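Local coordinates for Alr1585 protein (Nostoc sp., PDB 5C2I) that is a haem-containing DyP-type peroxidase that probably uses hydrogen peroxide to oxidise dyes and related substrates, at residues L30-I34 against F93-F97; K36-R40 against Q76-A80; H45-K51 against I176-R182; K272-L277 against E440-F444. The protein carries 1 engineered substitution. All blocks are in the same frame, centred on the assembly; numbering follows the deposited sequence.

Contact 1 (L30-I34 against F93-F97); sequences LQGNI and FANFF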
loop_
_atom_site.group_PDB
_atom_site.type_symbol
_atom_site.label_atom_id
_atom_site.label_comp_id
_atom_site.label_asym_id
_atom_site.label_seq_id
_atom_site.Cartn_x
_atom_site.Cartn_y
_atom_site.Cartn_z
ATOM N N LEU A 30 -5.847 -28.814 26.539
ATOM C CA LEU A 30 -6.863 -28.552 25.486
ATOM C C LEU A 30 -6.157 -27.937 24.303
ATOM O O LEU A 30 -5.326 -27.016 24.472
ATOM C CB LEU A 30 -7.905 -27.556 26.006
ATOM C CG LEU A 30 -8.970 -27.049 25.024
ATOM C CD1 LEU A 30 -9.925 -28.194 24.664
ATOM C CD2 LEU A 30 -9.747 -25.902 25.619
ATOM N N GLN A 31 -6.497 -28.370 23.111
ATOM C CA GLN A 31 -5.952 -27.734 21.900
ATOM C C GLN A 31 -6.481 -26.285 21.747
ATOM O O GLN A 31 -7.580 -25.953 22.178
ATOM C CB GLN A 31 -6.331 -28.519 20.644
ATOM C CG GLN A 31 -5.640 -29.859 20.540
ATOM C CD GLN A 31 -5.796 -30.476 19.171
ATOM O OE1 GLN A 31 -5.465 -29.853 18.148
ATOM N NE2 GLN A 31 -6.282 -31.698 19.133
ATOM N N GLY A 32 -5.678 -25.434 21.132
ATOM C CA GLY A 32 -6.079 -24.090 20.744
ATOM C C GLY A 32 -7.110 -24.059 19.625
ATOM O O GLY A 32 -7.521 -25.107 19.101
ATOM N N ASN A 33 -7.560 -22.839 19.296
ATOM C CA ASN A 33 -8.535 -22.568 18.228
ATOM C C ASN A 33 -9.959 -22.967 18.576
ATOM O O ASN A 33 -10.869 -22.764 17.764
ATOM C CB ASN A 33 -8.103 -23.239 16.906
ATOM C CG ASN A 33 -8.756 -22.642 15.673
ATOM O OD1 ASN A 33 -8.987 -21.433 15.579
ATOM N ND2 ASN A 33 -9.020 -23.500 14.692
ATOM N N ILE A 34 -10.179 -23.452 19.786
ATOM C CA ILE A 34 -11.493 -23.896 20.193
ATOM C C ILE A 34 -12.175 -22.789 21.030
ATOM O O ILE A 34 -13.117 -22.187 20.566
ATOM C CB ILE A 34 -11.413 -25.234 20.941
ATOM C CG1 ILE A 34 -10.868 -26.332 19.982
ATOM C CG2 ILE A 34 -12.785 -25.664 21.446
ATOM C CD1 ILE A 34 -10.414 -27.627 20.692
ATOM N N PHE A 93 0.934 -22.138 14.404
ATOM C CA PHE A 93 -0.185 -22.696 15.133
ATOM C C PHE A 93 -0.539 -24.050 14.534
ATOM O O PHE A 93 -0.556 -24.200 13.304
ATOM C CB PHE A 93 -1.412 -21.765 15.027
ATOM C CG PHE A 93 -2.594 -22.275 15.788
ATOM C CD1 PHE A 93 -3.458 -23.212 15.201
ATOM C CD2 PHE A 93 -2.727 -21.990 17.137
ATOM C CE1 PHE A 93 -4.432 -23.828 15.958
ATOM C CE2 PHE A 93 -3.766 -22.542 17.878
ATOM C CZ PHE A 93 -4.617 -23.449 17.279
ATOM N N ALA A 94 -0.851 -25.043 15.365
ATOM C CA ALA A 94 -1.284 -26.349 14.815
ATOM C C ALA A 94 -2.389 -27.020 15.636
ATOM O O ALA A 94 -2.319 -27.055 16.886
ATOM C CB ALA A 94 -0.089 -27.282 14.667
ATOM N N ASN A 95 -3.332 -27.633 14.923
ATOM C CA ASN A 95 -4.343 -28.509 15.486
ATOM C C ASN A 95 -4.202 -29.886 14.825
ATOM O O ASN A 95 -3.706 -30.017 13.688
ATOM C CB ASN A 95 -5.768 -28.063 15.147
ATOM C CG ASN A 95 -6.322 -26.936 15.979
ATOM O OD1 ASN A 95 -6.936 -26.012 15.432
ATOM N ND2 ASN A 95 -6.205 -27.027 17.309
ATOM N N PHE A 96 -4.707 -30.897 15.504
ATOM C CA PHE A 96 -4.846 -32.234 14.926
ATOM C C PHE A 96 -6.215 -32.801 15.301
ATOM O O PHE A 96 -6.584 -32.816 16.492
ATOM C CB PHE A 96 -3.740 -33.147 15.436
ATOM C CG PHE A 96 -3.769 -34.541 14.853
ATOM C CD1 PHE A 96 -3.250 -34.783 13.606
ATOM C CD2 PHE A 96 -4.345 -35.594 15.548
ATOM C CE1 PHE A 96 -3.336 -36.045 13.034
ATOM C CE2 PHE A 96 -4.390 -36.869 15.011
ATOM C CZ PHE A 96 -3.873 -37.091 13.752
ATOM N N PHE A 97 -6.944 -33.282 14.303
ATOM C CA PHE A 97 -8.289 -33.847 14.501
ATOM C C PHE A 97 -8.395 -35.271 13.974
ATOM O O PHE A 97 -7.775 -35.603 12.949
ATOM C CB PHE A 97 -9.329 -32.989 13.795
ATOM C CG PHE A 97 -9.224 -31.497 14.051
ATOM C CD1 PHE A 97 -9.808 -30.919 15.138
ATOM C CD2 PHE A 97 -8.547 -30.667 13.151
ATOM C CE1 PHE A 97 -9.697 -29.547 15.353
ATOM C CE2 PHE A 97 -8.476 -29.313 13.328
ATOM C CZ PHE A 97 -9.043 -28.735 14.443
#

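Contact 2 (K36-R40 against Q76-A80); sequences KGHGR and QADEA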
loop_
_atom_site.group_PDB
_atom_site.type_symbol
_atom_site.label_atom_id
_atom_site.label_comp_id
_atom_site.label_asym_id
_atom_site.label_seq_id
_atom_site.Cartn_x
_atom_site.Cartn_y
_atom_site.Cartn_z
ATOM N N LYS A 36 -10.863 -19.875 21.697
ATOM C CA LYS A 36 -10.571 -18.632 21.002
ATOM C C LYS A 36 -9.890 -18.986 19.710
ATOM O O LYS A 36 -8.988 -19.826 19.668
ATOM C CB LYS A 36 -9.653 -17.731 21.869
ATOM C CG LYS A 36 -9.251 -16.397 21.219
ATOM C CD LYS A 36 -8.803 -15.395 22.284
ATOM C CE LYS A 36 -8.110 -14.174 21.671
ATOM N NZ LYS A 36 -9.031 -13.543 20.672
ATOM N N GLY A 37 -10.298 -18.335 18.635
ATOM C CA GLY A 37 -9.728 -18.591 17.303
ATOM C C GLY A 37 -8.239 -18.300 17.219
ATOM O O GLY A 37 -7.734 -17.411 17.899
ATOM N N HIS A 38 -7.520 -19.084 16.415
ATOM C CA HIS A 38 -6.051 -18.901 16.307
ATOM C C HIS A 38 -5.667 -17.515 15.763
ATOM O O HIS A 38 -4.571 -17.054 16.030
ATOM C CB HIS A 38 -5.364 -20.038 15.520
ATOM C CG HIS A 38 -5.795 -20.174 14.090
ATOM N ND1 HIS A 38 -5.537 -19.206 13.137
ATOM C CD2 HIS A 38 -6.389 -21.198 13.432
ATOM C CE1 HIS A 38 -5.988 -19.616 11.965
ATOM N NE2 HIS A 38 -6.508 -20.824 12.114
ATOM N N GLY A 39 -6.565 -16.884 15.032
ATOM C CA GLY A 39 -6.357 -15.528 14.508
ATOM C C GLY A 39 -5.258 -15.322 13.463
ATOM O O GLY A 39 -4.819 -14.195 13.250
ATOM N N ARG A 40 -4.736 -16.399 12.876
ATOM C CA ARG A 40 -3.659 -16.276 11.886
ATOM C C ARG A 40 -4.279 -16.043 10.517
ATOM O O ARG A 40 -5.377 -16.534 10.210
ATOM C CB ARG A 40 -2.753 -17.519 11.853
ATOM C CG ARG A 40 -2.203 -18.011 13.206
ATOM C CD ARG A 40 -1.281 -17.039 13.940
ATOM N NE ARG A 40 -0.850 -17.698 15.196
ATOM C CZ ARG A 40 0.314 -18.302 15.413
ATOM N NH1 ARG A 40 1.301 -18.331 14.508
ATOM N NH2 ARG A 40 0.513 -18.939 16.560
ATOM N N GLN A 76 -1.327 -20.942 23.018
ATOM C CA GLN A 76 -1.950 -19.944 22.143
ATOM C C GLN A 76 -2.056 -18.572 22.855
ATOM O O GLN A 76 -1.629 -17.549 22.298
ATOM C CB GLN A 76 -3.324 -20.399 21.724
ATOM C CG GLN A 76 -4.034 -19.442 20.806
ATOM C CD GLN A 76 -5.450 -19.837 20.525
ATOM O OE1 GLN A 76 -5.824 -21.002 20.715
ATOM N NE2 GLN A 76 -6.252 -18.891 19.995
ATOM N N ALA A 77 -2.542 -18.583 24.100
ATOM C CA ALA A 77 -2.644 -17.360 24.890
ATOM C C ALA A 77 -1.270 -16.746 25.169
ATOM O O ALA A 77 -1.099 -15.511 25.085
ATOM C CB ALA A 77 -3.396 -17.622 26.205
ATOM N N ASP A 78 -0.290 -17.579 25.507
ATOM C CA ASP A 78 1.075 -17.097 25.820
ATOM C C ASP A 78 1.728 -16.472 24.589
ATOM O O ASP A 78 2.391 -15.446 24.702
ATOM C CB ASP A 78 1.960 -18.219 26.358
ATOM C CG ASP A 78 1.530 -18.696 27.766
ATOM O OD1 ASP A 78 0.622 -18.077 28.375
ATOM O OD2 ASP A 78 2.091 -19.690 28.276
ATOM N N GLU A 79 1.496 -17.051 23.409
ATOM C CA GLU A 79 2.041 -16.524 22.158
ATOM C C GLU A 79 1.404 -15.167 21.838
ATOM O O GLU A 79 2.099 -14.259 21.357
ATOM C CB GLU A 79 1.771 -17.506 20.975
ATOM C CG GLU A 79 2.673 -18.747 20.960
ATOM C CD GLU A 79 2.191 -19.811 19.978
ATOM O OE1 GLU A 79 1.034 -19.778 19.537
ATOM O OE2 GLU A 79 2.957 -20.703 19.660
ATOM N N ALA A 80 0.095 -15.033 22.065
ATOM C CA ALA A 80 -0.576 -13.749 21.846
ATOM C C ALA A 80 -0.062 -12.699 22.846
ATOM O O ALA A 80 0.196 -11.552 22.481
ATOM C CB ALA A 80 -2.085 -13.895 21.943
#

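Contact 3 (H45-K51 against I176-R182); sequences HLFLQFK and IAEIVHR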
loop_
_atom_site.group_PDB
_atom_site.type_symbol
_atom_site.label_atom_id
_atom_site.label_comp_id
_atom_site.label_asym_id
_atom_site.label_seq_id
_atom_site.Cartn_x
_atom_site.Cartn_y
_atom_site.Cartn_z
ATOM N N HIS A 45 -4.872 -26.912 5.483
ATOM C CA HIS A 45 -5.669 -28.033 5.954
ATOM C C HIS A 45 -5.250 -29.259 5.161
ATOM O O HIS A 45 -5.386 -29.266 3.935
ATOM C CB HIS A 45 -7.154 -27.761 5.697
ATOM C CG HIS A 45 -7.692 -26.581 6.432
ATOM N ND1 HIS A 45 -8.897 -26.006 6.097
ATOM C CD2 HIS A 45 -7.179 -25.832 7.442
ATOM C CE1 HIS A 45 -9.124 -24.985 6.906
ATOM N NE2 HIS A 45 -8.090 -24.852 7.715
ATOM N N LEU A 46 -4.716 -30.273 5.850
ATOM C CA LEU A 46 -4.315 -31.535 5.217
ATOM C C LEU A 46 -5.207 -32.655 5.716
ATOM O O LEU A 46 -5.206 -32.989 6.906
ATOM C CB LEU A 46 -2.863 -31.842 5.518
ATOM C CG LEU A 46 -1.825 -30.795 5.218
ATOM C CD1 LEU A 46 -0.449 -31.223 5.731
ATOM C CD2 LEU A 46 -1.793 -30.496 3.721
ATOM N N PHE A 47 -5.976 -33.235 4.801
ATOM C CA PHE A 47 -6.849 -34.345 5.118
ATOM C C PHE A 47 -6.112 -35.631 4.832
ATOM O O PHE A 47 -5.542 -35.802 3.750
ATOM C CB PHE A 47 -8.133 -34.292 4.295
ATOM C CG PHE A 47 -9.032 -33.162 4.686
ATOM C CD1 PHE A 47 -8.860 -31.893 4.139
ATOM C CD2 PHE A 47 -10.006 -33.352 5.607
ATOM C CE1 PHE A 47 -9.683 -30.835 4.509
ATOM C CE2 PHE A 47 -10.812 -32.301 6.026
ATOM C CZ PHE A 47 -10.673 -31.055 5.460
ATOM N N LEU A 48 -6.125 -36.536 5.798
ATOM C CA LEU A 48 -5.313 -37.718 5.773
ATOM C C LEU A 48 -6.084 -38.989 5.784
ATOM O O LEU A 48 -7.094 -39.095 6.444
ATOM C CB LEU A 48 -4.419 -37.759 7.014
ATOM C CG LEU A 48 -3.625 -36.515 7.320
ATOM C CD1 LEU A 48 -2.780 -36.787 8.576
ATOM C CD2 LEU A 48 -2.726 -36.117 6.158
ATOM N N GLN A 49 -5.573 -39.964 5.040
ATOM C CA GLN A 49 -5.931 -41.370 5.176
ATOM C C GLN A 49 -4.651 -42.147 5.463
ATOM O O GLN A 49 -3.706 -42.183 4.629
ATOM C CB GLN A 49 -6.543 -41.907 3.911
ATOM C CG GLN A 49 -7.048 -43.332 3.992
ATOM C CD GLN A 49 -7.625 -43.761 2.650
ATOM O OE1 GLN A 49 -6.997 -44.471 1.908
ATOM N NE2 GLN A 49 -8.811 -43.288 2.335
ATOM N N PHE A 50 -4.602 -42.750 6.641
ATOM C CA PHE A 50 -3.411 -43.488 7.047
ATOM C C PHE A 50 -3.237 -44.752 6.221
ATOM O O PHE A 50 -4.213 -45.372 5.785
ATOM C CB PHE A 50 -3.462 -43.781 8.557
ATOM C CG PHE A 50 -3.491 -42.521 9.400
ATOM C CD1 PHE A 50 -2.442 -41.600 9.340
ATOM C CD2 PHE A 50 -4.528 -42.269 10.270
ATOM C CE1 PHE A 50 -2.464 -40.437 10.095
ATOM C CE2 PHE A 50 -4.549 -41.116 11.029
ATOM C CZ PHE A 50 -3.518 -40.196 10.941
ATOM N N LYS A 51 -1.991 -45.130 5.987
ATOM C CA LYS A 51 -1.720 -46.248 5.076
ATOM C C LYS A 51 -1.972 -47.596 5.787
ATOM O O LYS A 51 -1.667 -47.748 6.981
ATOM C CB LYS A 51 -0.292 -46.193 4.578
ATOM C CG LYS A 51 -0.014 -44.987 3.716
ATOM C CD LYS A 51 1.422 -45.002 3.233
ATOM C CE LYS A 51 1.687 -43.875 2.254
ATOM N NZ LYS A 51 3.133 -43.865 1.905
ATOM N N ILE A 176 3.664 -42.365 6.070
ATOM C CA ILE A 176 2.648 -43.126 6.807
ATOM C C ILE A 176 1.191 -42.782 6.462
ATOM O O ILE A 176 0.268 -43.390 7.000
ATOM C CB ILE A 176 2.909 -43.045 8.342
ATOM C CG1 ILE A 176 3.014 -41.606 8.875
ATOM C CG2 ILE A 176 4.228 -43.730 8.659
ATOM C CD1 ILE A 176 1.675 -40.983 9.229
ATOM N N ALA A 177 0.982 -41.790 5.589
ATOM C CA ALA A 177 -0.373 -41.326 5.270
ATOM C C ALA A 177 -0.452 -40.832 3.841
ATOM O O ALA A 177 0.516 -40.266 3.333
ATOM C CB ALA A 177 -0.783 -40.201 6.204
ATOM N N GLU A 178 -1.608 -41.020 3.228
ATOM C CA GLU A 178 -1.958 -40.347 1.994
ATOM C C GLU A 178 -2.567 -39.012 2.362
ATOM O O GLU A 178 -3.433 -38.945 3.240
ATOM C CB GLU A 178 -3.009 -41.146 1.216
ATOM C CG GLU A 178 -2.553 -42.534 0.789
ATOM C CD GLU A 178 -1.407 -42.491 -0.201
ATOM O OE1 GLU A 178 -1.299 -41.488 -0.926
ATOM O OE2 GLU A 178 -0.593 -43.437 -0.228
ATOM N N ILE A 179 -2.113 -37.949 1.729
ATOM C CA ILE A 179 -2.790 -36.677 1.858
ATOM C C ILE A 179 -3.859 -36.687 0.771
ATOM O O ILE A 179 -3.531 -36.558 -0.408
ATOM C CB ILE A 179 -1.796 -35.516 1.706
ATOM C CG1 ILE A 179 -0.764 -35.556 2.857
ATOM C CG2 ILE A 179 -2.529 -34.206 1.678
ATOM C CD1 ILE A 179 0.405 -34.614 2.681
ATOM N N VAL A 180 -5.109 -36.870 1.157
ATOM C CA VAL A 180 -6.170 -37.085 0.169
ATOM C C VAL A 180 -6.767 -35.765 -0.301
ATOM O O VAL A 180 -7.428 -35.713 -1.333
ATOM C CB VAL A 180 -7.278 -38.056 0.677
ATOM C CG1 VAL A 180 -6.673 -39.416 1.008
ATOM C CG2 VAL A 180 -8.040 -37.488 1.868
ATOM N N HIS A 181 -6.555 -34.708 0.468
ATOM C CA HIS A 181 -7.070 -33.399 0.117
ATOM C C HIS A 181 -6.299 -32.319 0.845
ATOM O O HIS A 181 -5.860 -32.538 1.992
ATOM C CB HIS A 181 -8.558 -33.310 0.445
ATOM C CG HIS A 181 -9.193 -32.085 -0.076
ATOM N ND1 HIS A 181 -9.240 -31.804 -1.421
ATOM C CD2 HIS A 181 -9.694 -31.000 0.555
ATOM C CE1 HIS A 181 -9.823 -30.629 -1.599
ATOM N NE2 HIS A 181 -10.101 -30.121 -0.416
ATOM N N ARG A 182 -6.131 -31.166 0.186
ATOM C CA ARG A 182 -5.524 -29.988 0.808
ATOM C C ARG A 182 -6.355 -28.742 0.514
ATOM O O ARG A 182 -6.821 -28.544 -0.614
ATOM C CB ARG A 182 -4.087 -29.791 0.326
ATOM C CG ARG A 182 -3.406 -28.529 0.830
ATOM C CD ARG A 182 -1.927 -28.430 0.445
ATOM N NE ARG A 182 -1.376 -27.103 0.726
ATOM C CZ ARG A 182 -0.114 -26.822 0.964
ATOM N NH1 ARG A 182 0.818 -27.770 1.029
ATOM N NH2 ARG A 182 0.219 -25.558 1.175
#

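Contact 4 (K272-L277 against E440-F444); sequences KLAQKL and EEYNF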
loop_
_atom_site.group_PDB
_atom_site.type_symbol
_atom_site.label_atom_id
_atom_site.label_comp_id
_atom_site.label_asym_id
_atom_site.label_seq_id
_atom_site.Cartn_x
_atom_site.Cartn_y
_atom_site.Cartn_z
ATOM N N LYS A 272 -32.173 -8.403 -8.286
ATOM C CA LYS A 272 -33.521 -8.660 -8.739
ATOM C C LYS A 272 -34.544 -8.510 -7.597
ATOM O O LYS A 272 -35.628 -7.950 -7.779
ATOM C CB LYS A 272 -33.632 -10.012 -9.407
ATOM C CG LYS A 272 -35.062 -10.181 -9.915
ATOM C CD LYS A 272 -35.248 -11.081 -11.095
ATOM C CE LYS A 272 -36.714 -11.144 -11.480
ATOM N NZ LYS A 272 -37.013 -12.244 -12.434
ATOM N N LEU A 273 -34.199 -9.045 -6.438
ATOM C CA LEU A 273 -35.019 -8.908 -5.240
ATOM C C LEU A 273 -35.240 -7.445 -4.922
ATOM O O LEU A 273 -36.385 -7.012 -4.713
ATOM C CB LEU A 273 -34.330 -9.626 -4.062
ATOM C CG LEU A 273 -34.961 -9.460 -2.682
ATOM C CD1 LEU A 273 -36.381 -10.030 -2.644
ATOM C CD2 LEU A 273 -34.072 -10.091 -1.629
ATOM N N ALA A 274 -34.158 -6.659 -4.971
ATOM C CA ALA A 274 -34.246 -5.235 -4.703
ATOM C C ALA A 274 -35.175 -4.532 -5.698
ATOM O O ALA A 274 -35.996 -3.687 -5.319
ATOM C CB ALA A 274 -32.852 -4.622 -4.738
ATOM N N GLN A 275 -35.057 -4.888 -6.959
ATOM C CA GLN A 275 -35.893 -4.256 -7.998
ATOM C C GLN A 275 -37.354 -4.637 -7.789
ATOM O O GLN A 275 -38.233 -3.793 -7.936
ATOM C CB GLN A 275 -35.517 -4.694 -9.403
ATOM C CG GLN A 275 -34.118 -4.365 -9.866
ATOM C CD GLN A 275 -33.847 -4.856 -11.285
ATOM O OE1 GLN A 275 -34.762 -4.881 -12.147
ATOM N NE2 GLN A 275 -32.577 -5.232 -11.551
ATOM N N LYS A 276 -37.614 -5.895 -7.475
ATOM C CA LYS A 276 -38.995 -6.371 -7.262
ATOM C C LYS A 276 -39.669 -5.659 -6.087
ATOM O O LYS A 276 -40.832 -5.198 -6.191
ATOM C CB LYS A 276 -39.015 -7.905 -7.114
ATOM C CG LYS A 276 -38.865 -8.575 -8.466
ATOM C CD LYS A 276 -40.005 -8.211 -9.446
ATOM C CE LYS A 276 -41.329 -8.851 -9.082
ATOM N NZ LYS A 276 -42.396 -8.738 -10.131
ATOM N N LEU A 277 -38.922 -5.500 -4.991
ATOM C CA LEU A 277 -39.432 -4.795 -3.835
ATOM C C LEU A 277 -39.337 -3.277 -3.933
ATOM O O LEU A 277 -39.815 -2.569 -3.038
ATOM C CB LEU A 277 -38.694 -5.254 -2.571
ATOM C CG LEU A 277 -38.803 -6.743 -2.250
ATOM C CD1 LEU A 277 -37.864 -7.097 -1.123
ATOM C CD2 LEU A 277 -40.244 -7.105 -1.916
ATOM N N GLU A 440 -44.233 -9.320 0.345
ATOM C CA GLU A 440 -44.341 -9.848 -0.991
ATOM C C GLU A 440 -43.479 -11.128 -1.066
ATOM O O GLU A 440 -42.392 -11.176 -0.504
ATOM C CB GLU A 440 -43.830 -8.815 -1.958
ATOM C CG GLU A 440 -43.660 -9.314 -3.361
ATOM C CD GLU A 440 -43.519 -8.162 -4.351
ATOM O OE1 GLU A 440 -44.102 -7.081 -4.097
ATOM O OE2 GLU A 440 -42.835 -8.359 -5.376
ATOM N N GLU A 441 -43.988 -12.165 -1.729
ATOM C CA GLU A 441 -43.235 -13.432 -1.841
ATOM C C GLU A 441 -42.140 -13.339 -2.906
ATOM O O GLU A 441 -42.346 -12.746 -3.953
ATOM C CB GLU A 441 -44.172 -14.593 -2.203
ATOM C CG GLU A 441 -45.029 -15.063 -1.047
ATOM C CD GLU A 441 -45.908 -16.235 -1.424
ATOM O OE1 GLU A 441 -46.139 -16.458 -2.618
ATOM O OE2 GLU A 441 -46.347 -16.952 -0.501
ATOM N N TYR A 442 -40.977 -13.922 -2.625
ATOM C CA TYR A 442 -39.905 -14.043 -3.615
ATOM C C TYR A 442 -39.103 -15.279 -3.240
ATOM O O TYR A 442 -38.747 -15.472 -2.058
ATOM C CB TYR A 442 -39.017 -12.791 -3.612
ATOM C CG TYR A 442 -37.920 -12.731 -4.623
ATOM C CD1 TYR A 442 -36.694 -13.371 -4.403
ATOM C CD2 TYR A 442 -38.066 -11.981 -5.775
ATOM C CE1 TYR A 442 -35.657 -13.302 -5.331
ATOM C CE2 TYR A 442 -37.036 -11.911 -6.711
ATOM C CZ TYR A 442 -35.829 -12.567 -6.471
ATOM O OH TYR A 442 -34.830 -12.449 -7.406
ATOM N N ASN A 443 -38.836 -16.117 -4.229
ATOM C CA ASN A 443 -38.055 -17.346 -3.996
ATOM C C ASN A 443 -36.583 -17.016 -4.200
ATOM O O ASN A 443 -36.110 -16.998 -5.331
ATOM C CB ASN A 443 -38.436 -18.458 -4.950
ATOM C CG ASN A 443 -39.562 -19.328 -4.469
ATOM O OD1 ASN A 443 -39.423 -20.558 -4.541
ATOM N ND2 ASN A 443 -40.649 -18.752 -3.991
ATOM N N PHE A 444 -35.870 -16.710 -3.111
ATOM C CA PHE A 444 -34.473 -16.412 -3.236
ATOM C C PHE A 444 -33.752 -17.752 -3.404
ATOM O O PHE A 444 -33.989 -18.711 -2.656
ATOM C CB PHE A 444 -33.911 -15.637 -2.037
ATOM C CG PHE A 444 -32.565 -15.031 -2.314
ATOM C CD1 PHE A 444 -32.464 -13.809 -2.953
ATOM C CD2 PHE A 444 -31.389 -15.704 -1.932
ATOM C CE1 PHE A 444 -31.228 -13.253 -3.242
ATOM C CE2 PHE A 444 -30.159 -15.154 -2.225
ATOM C CZ PHE A 444 -30.073 -13.928 -2.870
HETATM O O HOH W 1 -43.051 -4.598 -4.808
#

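Contact 1 (L30-I34 against F93-F97)
Q31 reaches over to N95 and F96 and ties the loop after helix 24-29 to strand 93-98, an outermost strand of the N-terminal antiparallel sheet in this DyP-type alpha+beta fold. Taken outward from the backbone, its CB passes N95 ND2 at 3.7 Å. CG sits beside the backbone N (chi1 -69°), and from there the chain runs extended, which carries the amide alongside F96. The amide pairs with the backbone N and O of F96 as a neighbouring peptide would: OE1 accepts the F96 N-H at 2.9 Å, and NE2 returns a nearly straight bond to F96 O, also 2.9 Å, lying in the plane of both groups. NE2 has a further partner in P459 O.

OE1 holds a second donor, N95 ND2, which comes at it from above the carbonyl plane at 3.0 Å. The same nitrogen gives an almost linear bond (175°) to G32 O at 2.9 Å, so two acceptors fix the rotation of the N95 amide. With an alanine in place of Q31, F96 would probably be left without the amide that pairs its N and O, and N95 ND2 would lose one of its two acceptors.

Further along, the F93 ring turns an edge to the loop, its CZ 3.5 Å from G32 C, where the lack of a side chain on G32 permits the close approach. N33 commits OD1 to H38 N, while its backbone O and that of I34 accept from R365. Its ND2 makes a weak bond to N95 OD1 at 3.3 Å.

Contact 2 (K36-R40 against Q76-A80)
The guanidinium of R40 presents an edge to E79, whose OE1 lies near its plane, 3.1 Å from NH2, in a salt bridge. The carboxylate is turned well out of that plane, the two flat groups standing 73° apart. H38 is pinned by its own edge: ND1 accepts the R40 N-H in the ring plane at 2.9 Å, a bond that holds the loop's own turn, and the ring meets that of F93. The salt bridge, with Q76, fastens the loop leading into strand 42-50 onto helix 73-86 of the N-terminal alpha+beta domain.

R40 gets to E79 through a bend at chi2 (-63°), and its NH1 has another partner in D91 O. That gives the guanidinium a hold on either nitrogen tip, one from the helix and one from the loop before strand 93-98.

Q76 makes the second link. Its extended chain sends the amide across to the loop, where OE1 accepts from N33 N. On the same amide NE2 donates to K36 O at 2.9 Å; the acceptor lies in the amide plane, yet the donor stands above the K36 carbonyl plane. K36 turns its ammonium elsewhere, to a salt bridge with D214. G37 O also comes within 3.0 Å of Q76 NE2, but at an angle too poor for a hydrogen bond.

Contact 3 (H45-K51 against I176-R182)
F47 and H181 sit where strands 42-50 and 177-189, running antiparallel, slip register by one residue: F47 N donates to H181 O (2.9 Å) while F47 O takes the N-H of V180 (2.8 Å), the pattern of a classic beta bulge with V180 as the extra residue. Beyond the bulge the pairing is regular, Q49 and E178 exchanging both their backbone bonds, and K51 N closing the ladder on I176 O.

On the face with L46, L48 and F50, two pairs lie side by side and point the same way: L46 CD2 runs against the aliphatic stem of R182, 3.9 Å from its CG, and L48 CD2 meets I179 CG1, also at 3.9 Å. The F50 ring brings CD1 to 3.8 Å from A177 CB. This face packs on helices 55-68 and 159-176, the helical layer of the ferredoxin-like alpha+beta domain, with strand 42-50 inside its antiparallel sheet.

On the other face the aromatic pair F47 and H181 is followed by Q49 and E178. The two rings lie together with planes 45° apart, F47 CD1 coming to the imidazole edge 3.8 Å from H181 CD2. F47 also takes edge-to-face partners in Y256 of the C-terminal half and F144, while H181 NE2 bonds to E183. On the same side Q49 CB rests on V180 CG1.

K51, extended beyond CG, passes I176 toward E178 and gives its NZ to R174 O; NZ stays 4.3 Å from E178 OE2, beyond a salt bridge. R182 holds D184 in a salt bridge, and its NH1 comes close to R182 NH1 of the second subunit.

Contact 4 (K272-L277 against E440-F444)
L273 and Y442 both set CG anti to the backbone N (chi1 173° and -177°), which swings the leucine fork outward from helix 263-277 and lays the tyrosine ring under it. L273 CD1 rests over one face of that ring in a CH-pi contact, 3.9 Å from the centroid and 22° off the normal, displaced toward the CG end. Lysine methylenes lie at the ring edge: K276 CG is 4.2 Å from Y442 CE2, and K272 CG, also at the edge, is 3.4 Å from Y442 OH. The hydroxyl itself has a hydrogen-bond partner one turn back along the helix, D269 OD1. Were Y442 an alanine, L273 CD1 would probably face a gap where the ring had been, and D269 would lose its hydroxyl partner.

Around K276 and E440 the contact turns polar. A water donates to K276 O at 2.7 Å and to E440 OE1 at 2.8 Å, bridging the K276 carbonyl to the carboxylate. The ammonium of K276 does not close on E440; its NZ stays 4.8 Å from OE2. L277 CD2 lies 4.0 Å from E440 CB, the two side chains running in opposite directions.

At the other end L273 CD2 reaches F444 CD1 at 4.3 Å, and F444 meets F266 of helix 263-277 edge-to-face. Strand 439-442 pairs antiparallel with strand 428-431, whose W430 packs on L273, L277 and F444, while I288 of helix 281-289 touches L273 and F444.

In the fold
From the N terminus, the chain leaves helix 24-29 into the loop that opens contact 1 and then contact 2. Helix 73-86 returns to close contact 2 before strand 93-98 closes contact 1, so the shorter loop is nested in the longer, and the two touch through N33, H38, Q76 and F93. Contact 3 opens between their first and second segments and closes much later, at 176-182, crossing both; it meets contact 1 where F96 touches F50. These three tie together the sheet, helices and entry loop of the N-terminal domain. Contact 4 follows in series, about 43 Å centre to centre from contact 1, and joins a helix to a two-stranded hairpin in the C-terminal half.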